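Local coordinates for two-domain protein containing predicted PHP-like metal-dependent phosphoesterase (Bacteroides vulgatus ATCC 8482, PDB 3E38), which probably acts as a metal-dependent phosphoesterase of the PHP type, and binds three zinc ions in one domain beside a second, Ig-like domain, at residues F253-E261 / L272-L282. Residues are numbered along the deposited sequence; the frame is centred on the assembly and turned at random.
Sequences FFEKCVKIE and LSITNVTDLVL
The antiparallel hairpin that opens the Ig-like domain pairs Val258-Glu261 with Leu272-Asn276, directly after helix 247-257. Lys259 and Thr275 bond in both directions, Lys259 N to Thr275 O at 2.8 Å, as do Glu261 and Ser273. Past the last bridge, Val277 N still reaches Cys257 O at 3.0 Å, nearly straight (N-H...O 169°). On the inward face, Ile260 and Ile274, a non-hydrogen-bonded pair, run alongside each other, Ile260 CG1 on Ile274 CG2, and Ile274 CG2 also meets Val258 CB at 4.0 Å. Leu282 CD1 touches Val258 CG1 at 3.6 Å. On the other face a water donates to Lys259 O and hydrogen-bonds the hydroxyls of Ser273 and Thr275. The turn after the strand closes on Phe253 and Cys257: Thr278 CG2 packs against Cys257 SG (3.7 Å), while Leu280 CD1 meets the Phe253 ring at its edge, by CE2. Asn276 shapes this turn. With CG anti to the backbone N (chi1 -169°), its amide lies inside the loop; OD1 accepts from Thr278 N (an Asx turn) and Thr278 OG1, and ND2 gives a 2.6 Å bond to Leu280 O and a second hydrogen bond to Leu301 O of strand 298-301. Thr278 OG1 in turn accepts from Leu280 N, an ST turn. A leucine in place of Asn276 would probably leave Leu280 O without this donor and Thr278 N and OG1 without their shared acceptor, loosening the turn that brings Thr278 CG2 onto Cys257. Strand 306-313 pairs with the far side of 269-276, Leu301 and Ile341 from the facing sheet meet the inward side chains, and Tyr339 stacks edge-to-face with Phe254 of helix 247-257.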
ATOM      1  N   PHE B 253      25.824 -16.149  -5.326  1.00 33.65           N
ATOM      2  CA  PHE B 253      24.542 -15.737  -4.654  1.00 31.35           C
ATOM      3  C   PHE B 253      23.513 -15.503  -5.738  1.00 28.83           C
ATOM      4  O   PHE B 253      22.376 -15.960  -5.677  1.00 28.10           O
ATOM      5  CB  PHE B 253      24.761 -14.500  -3.767  1.00 30.55           C
ATOM      6  CG  PHE B 253      23.565 -14.083  -2.967  1.00 34.31           C
ATOM      7  CD1 PHE B 253      23.179 -14.794  -1.833  1.00 34.17           C
ATOM      8  CD2 PHE B 253      22.835 -12.957  -3.318  1.00 36.43           C
ATOM      9  CE1 PHE B 253      22.072 -14.406  -1.080  1.00 38.01           C
ATOM     10  CE2 PHE B 253      21.717 -12.571  -2.565  1.00 42.43           C
ATOM     11  CZ  PHE B 253      21.342 -13.304  -1.444  1.00 33.71           C
ATOM     12  N   PHE B 254      23.963 -14.855  -6.794  1.00 31.40           N
ATOM     13  CA  PHE B 254      23.082 -14.567  -7.919  1.00 30.74           C
ATOM     14  C   PHE B 254      22.604 -15.841  -8.526  1.00 30.42           C
ATOM     15  O   PHE B 254      21.475 -15.963  -8.930  1.00 29.26           O
ATOM     16  CB  PHE B 254      23.772 -13.756  -9.007  1.00 31.50           C
ATOM     17  CG  PHE B 254      22.888 -13.507 -10.207  1.00 34.77           C
ATOM     18  CD1 PHE B 254      21.843 -12.604 -10.132  1.00 27.82           C
ATOM     19  CD2 PHE B 254      23.103 -14.172 -11.410  1.00 39.01           C
ATOM     20  CE1 PHE B 254      21.026 -12.364 -11.224  1.00 30.31           C
ATOM     21  CE2 PHE B 254      22.267 -13.923 -12.522  1.00 33.06           C
ATOM     22  CZ  PHE B 254      21.253 -13.024 -12.424  1.00 34.54           C
ATOM     23  N   GLU B 255      23.511 -16.796  -8.585  1.00 36.03           N
ATOM     24  CA  GLU B 255      23.227 -18.127  -9.173  1.00 36.13           C
ATOM     25  C   GLU B 255      22.105 -18.831  -8.400  1.00 35.04           C
ATOM     26  O   GLU B 255      21.328 -19.612  -8.941  1.00 35.95           O
ATOM     27  CB  GLU B 255      24.511 -18.964  -9.205  1.00 37.45           C
ATOM     28  CG  GLU B 255      24.456 -20.238 -10.016  1.00 45.17           C
ATOM     29  CD  GLU B 255      23.772 -21.377  -9.291  1.00 54.83           C
ATOM     30  OE1 GLU B 255      24.092 -21.612  -8.098  1.00 60.26           O
ATOM     31  OE2 GLU B 255      22.931 -22.060  -9.928  1.00 59.65           O
ATOM     32  N   LYS B 256      21.986 -18.488  -7.135  1.00 35.10           N
ATOM     33  CA  LYS B 256      20.960 -19.070  -6.268  1.00 33.42           C
ATOM     34  C   LYS B 256      19.659 -18.268  -6.323  1.00 34.79           C
ATOM     35  O   LYS B 256      18.601 -18.736  -5.889  1.00 35.01           O
ATOM     36  CB  LYS B 256      21.446 -19.051  -4.824  1.00 32.70           C
ATOM     37  CG  LYS B 256      22.670 -19.851  -4.561  1.00 36.00           C
ATOM     38  CD  LYS B 256      22.343 -21.278  -4.453  1.00 35.52           C
ATOM     39  CE  LYS B 256      23.453 -21.995  -3.731  1.00 42.96           C
ATOM     40  NZ  LYS B 256      23.105 -23.419  -3.620  1.00 44.42           N
ATOM     41  N   CYS B 257      19.755 -17.065  -6.883  1.00 35.43           N
ATOM     42  CA  CYS B 257      18.610 -16.116  -6.914  1.00 36.17           C
ATOM     43  C   CYS B 257      17.671 -16.362  -8.074  1.00 36.92           C
ATOM     44  O   CYS B 257      16.514 -15.958  -8.057  1.00 33.07           O
ATOM     45  CB  CYS B 257      19.096 -14.672  -6.996  1.00 35.89           C
ATOM     46  SG  CYS B 257      19.787 -14.017  -5.470  1.00 34.11           S
ATOM     47  N   VAL B 258      18.215 -17.019  -9.087  1.00 36.63           N
ATOM     48  CA  VAL B 258      17.457 -17.299 -10.304  1.00 36.91           C
ATOM     49  C   VAL B 258      17.489 -18.769 -10.629  1.00 37.24           C
ATOM     50  O   VAL B 258      18.431 -19.487 -10.317  1.00 37.03           O
ATOM     51  CB  VAL B 258      17.954 -16.465 -11.541  1.00 35.32           C
ATOM     52  CG1 VAL B 258      17.681 -14.985 -11.330  1.00 30.45           C
ATOM     53  CG2 VAL B 258      19.439 -16.725 -11.823  1.00 31.88           C
ATOM     54  N   LYS B 259      16.385 -19.210 -11.194  1.00 39.91           N
ATOM     55  CA  LYS B 259      16.259 -20.568 -11.685  1.00 40.81           C
ATOM     56  C   LYS B 259      16.078 -20.464 -13.173  1.00 39.35           C
ATOM     57  O   LYS B 259      15.048 -20.062 -13.649  1.00 40.72           O
ATOM     58  CB  LYS B 259      15.093 -21.288 -11.025  1.00 41.87           C
ATOM     59  CG  LYS B 259      14.868 -22.706 -11.551  1.00 50.13           C
ATOM     60  CD  LYS B 259      13.873 -23.484 -10.676  1.00 60.55           C
ATOM     61  CE  LYS B 259      12.496 -22.796 -10.589  1.00 67.08           C
ATOM     62  NZ  LYS B 259      11.501 -23.546  -9.763  1.00 66.85           N
ATOM     63  N   ILE B 260      17.136 -20.774 -13.890  1.00 40.98           N
ATOM     64  CA  ILE B 260      17.155 -20.741 -15.343  1.00 42.53           C
ATOM     65  C   ILE B 260      16.930 -22.125 -15.898  1.00 44.43           C
ATOM     66  O   ILE B 260      17.615 -23.066 -15.543  1.00 45.77           O
ATOM     67  CB  ILE B 260      18.526 -20.270 -15.871  1.00 42.74           C
ATOM     68  CG1 ILE B 260      18.866 -18.902 -15.294  1.00 45.38           C
ATOM     69  CG2 ILE B 260      18.538 -20.267 -17.405  1.00 38.09           C
ATOM     70  CD1 ILE B 260      20.343 -18.584 -15.327  1.00 40.38           C
ATOM     71  N   GLU B 261      15.957 -22.238 -16.778  1.00 46.21           N
ATOM     72  CA  GLU B 261      15.682 -23.504 -17.458  1.00 47.24           C
ATOM     73  C   GLU B 261      15.419 -23.303 -18.951  1.00 44.93           C
ATOM     74  O   GLU B 261      14.712 -22.385 -19.354  1.00 41.74           O
ATOM     75  CB  GLU B 261      14.468 -24.202 -16.853  1.00 48.82           C
ATOM     76  CG  GLU B 261      14.510 -24.480 -15.371  1.00 54.92           C
ATOM     77  CD  GLU B 261      13.171 -25.051 -14.894  1.00 61.93           C
ATOM     78  OE1 GLU B 261      12.341 -25.397 -15.760  1.00 64.89           O
ATOM     79  OE2 GLU B 261      12.935 -25.148 -13.670  1.00 72.89           O
ATOM     80  N   LEU B 272      14.276 -19.746 -22.863  1.00 33.66           N
ATOM     81  CA  LEU B 272      14.525 -19.974 -21.439  1.00 34.58           C
ATOM     82  C   LEU B 272      13.366 -19.524 -20.576  1.00 35.59           C
ATOM     83  O   LEU B 272      12.500 -18.763 -20.986  1.00 35.41           O
ATOM     84  CB  LEU B 272      15.780 -19.208 -20.973  1.00 34.50           C
ATOM     85  CG  LEU B 272      17.135 -19.481 -21.643  1.00 33.98           C
ATOM     86  CD1 LEU B 272      18.191 -18.494 -21.141  1.00 27.64           C
ATOM     87  CD2 LEU B 272      17.558 -20.914 -21.396  1.00 26.25           C
ATOM     88  N   SER B 273      13.328 -20.048 -19.369  1.00 38.78           N
ATOM     89  CA  SER B 273      12.397 -19.519 -18.372  1.00 40.73           C
ATOM     90  C   SER B 273      13.243 -19.207 -17.166  1.00 38.95           C
ATOM     91  O   SER B 273      13.780 -20.121 -16.538  1.00 40.23           O
ATOM     92  CB  SER B 273      11.264 -20.485 -17.989  1.00 42.38           C
ATOM     93  OG  SER B 273      11.732 -21.505 -17.105  1.00 51.12           O
ATOM     94  N   ILE B 274      13.374 -17.919 -16.864  1.00 36.11           N
ATOM     95  CA  ILE B 274      14.143 -17.461 -15.703  1.00 35.11           C
ATOM     96  C   ILE B 274      13.232 -16.944 -14.596  1.00 34.46           C
ATOM     97  O   ILE B 274      12.404 -16.084 -14.791  1.00 36.86           O
ATOM     98  CB  ILE B 274      15.104 -16.375 -16.112  1.00 35.21           C
ATOM     99  CG1 ILE B 274      15.894 -16.856 -17.324  1.00 34.56           C
ATOM    100  CG2 ILE B 274      16.015 -16.009 -14.957  1.00 34.97           C
ATOM    101  CD1 ILE B 274      16.860 -15.853 -17.837  1.00 29.25           C
ATOM    102  N   THR B 275      13.371 -17.527 -13.430  1.00 33.68           N
ATOM    103  CA  THR B 275      12.570 -17.130 -12.293  1.00 33.72           C
ATOM    104  C   THR B 275      13.412 -16.617 -11.160  1.00 32.41           C
ATOM    105  O   THR B 275      14.394 -17.240 -10.765  1.00 32.36           O
ATOM    106  CB  THR B 275      11.773 -18.319 -11.759  1.00 34.29           C
ATOM    107  OG1 THR B 275      11.050 -18.905 -12.842  1.00 37.14           O
ATOM    108  CG2 THR B 275      10.807 -17.902 -10.651  1.00 31.03           C
ATOM    109  N   ASN B 276      12.988 -15.450 -10.684  1.00 29.33           N
ATOM    110  CA  ASN B 276      13.531 -14.773  -9.525  1.00 29.85           C
ATOM    111  C   ASN B 276      12.802 -15.397  -8.355  1.00 33.45           C
ATOM    112  O   ASN B 276      11.570 -15.239  -8.184  1.00 35.50           O
ATOM    113  CB  ASN B 276      13.280 -13.264  -9.595  1.00 29.44           C
ATOM    114  CG  ASN B 276      14.052 -12.471  -8.553  1.00 31.97           C
ATOM    115  OD1 ASN B 276      14.647 -13.029  -7.646  1.00 32.99           O
ATOM    116  ND2 ASN B 276      14.018 -11.136  -8.674  1.00 29.48           N
ATOM    117  N   VAL B 277      13.551 -16.148  -7.565  1.00 33.35           N
ATOM    118  CA  VAL B 277      12.976 -16.886  -6.445  1.00 34.26           C
ATOM    119  C   VAL B 277      13.218 -16.122  -5.134  1.00 35.05           C
ATOM    120  O   VAL B 277      13.081 -16.659  -4.032  1.00 37.77           O
ATOM    121  CB  VAL B 277      13.558 -18.351  -6.400  1.00 33.93           C
ATOM    122  CG1 VAL B 277      13.266 -19.097  -7.705  1.00 28.07           C
ATOM    123  CG2 VAL B 277      15.027 -18.339  -6.151  1.00 23.58           C
ATOM    124  N   THR B 278      13.563 -14.851  -5.278  1.00 32.62           N
ATOM    125  CA  THR B 278      13.860 -13.996  -4.110  1.00 32.00           C
ATOM    126  C   THR B 278      12.939 -12.807  -3.962  1.00 31.43           C
ATOM    127  O   THR B 278      12.003 -12.608  -4.718  1.00 32.42           O
ATOM    128  CB  THR B 278      15.298 -13.466  -4.131  1.00 32.79           C
ATOM    129  OG1 THR B 278      15.419 -12.419  -5.091  1.00 35.11           O
ATOM    130  CG2 THR B 278      16.285 -14.585  -4.517  1.00 29.87           C
ATOM    131  N   ASP B 279      13.203 -12.072  -2.895  1.00 33.39           N
ATOM    132  CA  ASP B 279      12.502 -10.836  -2.536  1.00 30.76           C
ATOM    133  C   ASP B 279      13.250  -9.648  -3.153  1.00 32.24           C
ATOM    134  O   ASP B 279      12.855  -8.483  -3.027  1.00 32.39           O
ATOM    135  CB  ASP B 279      12.440 -10.626  -1.010  1.00 32.44           C
ATOM    136  CG  ASP B 279      11.356 -11.408  -0.327  1.00 32.06           C
ATOM    137  OD1 ASP B 279      10.455 -11.917  -1.025  1.00 36.44           O
ATOM    138  OD2 ASP B 279      11.402 -11.476   0.927  1.00 33.85           O
ATOM    139  N   LEU B 280      14.333  -9.977  -3.839  1.00 33.23           N
ATOM    140  CA  LEU B 280      15.197  -8.990  -4.442  1.00 31.20           C
ATOM    141  C   LEU B 280      14.958  -8.826  -5.919  1.00 30.64           C
ATOM    142  O   LEU B 280      15.019  -9.779  -6.690  1.00 32.28           O
ATOM    143  CB  LEU B 280      16.677  -9.389  -4.301  1.00 34.71           C
ATOM    144  CG  LEU B 280      17.326  -9.839  -2.987  1.00 37.79           C
ATOM    145  CD1 LEU B 280      18.889  -9.814  -3.125  1.00 37.65           C
ATOM    146  CD2 LEU B 280      16.896  -8.983  -1.892  1.00 27.52           C
ATOM    147  N   VAL B 281      14.779  -7.582  -6.311  1.00 30.26           N
ATOM    148  CA  VAL B 281      14.633  -7.254  -7.695  1.00 33.79           C
ATOM    149  C   VAL B 281      16.026  -7.354  -8.272  1.00 33.74           C
ATOM    150  O   VAL B 281      17.012  -7.049  -7.611  1.00 33.23           O
ATOM    151  CB  VAL B 281      14.118  -5.849  -7.952  1.00 36.80           C
ATOM    152  CG1 VAL B 281      15.219  -4.843  -7.620  1.00 40.03           C
ATOM    153  CG2 VAL B 281      13.691  -5.732  -9.433  1.00 31.38           C
ATOM    154  N   LEU B 282      16.073  -7.820  -9.502  1.00 32.56           N
ATOM    155  CA  LEU B 282      17.328  -8.065 -10.208  1.00 35.68           C
ATOM    156  C   LEU B 282      17.300  -7.317 -11.512  1.00 34.33           C
ATOM    157  O   LEU B 282      16.335  -7.366 -12.237  1.00 34.89           O
ATOM    158  CB  LEU B 282      17.525  -9.576 -10.437  1.00 36.09           C
ATOM    159  CG  LEU B 282      17.463 -10.434  -9.163  1.00 39.35           C
ATOM    160  CD1 LEU B 282      17.133 -11.915  -9.450  1.00 28.86           C
ATOM    161  CD2 LEU B 282      18.785 -10.279  -8.343  1.00 27.91           C
TER
HETATM  162  O   HOH W   1      12.558 -20.344 -14.200  1.00 41.74           O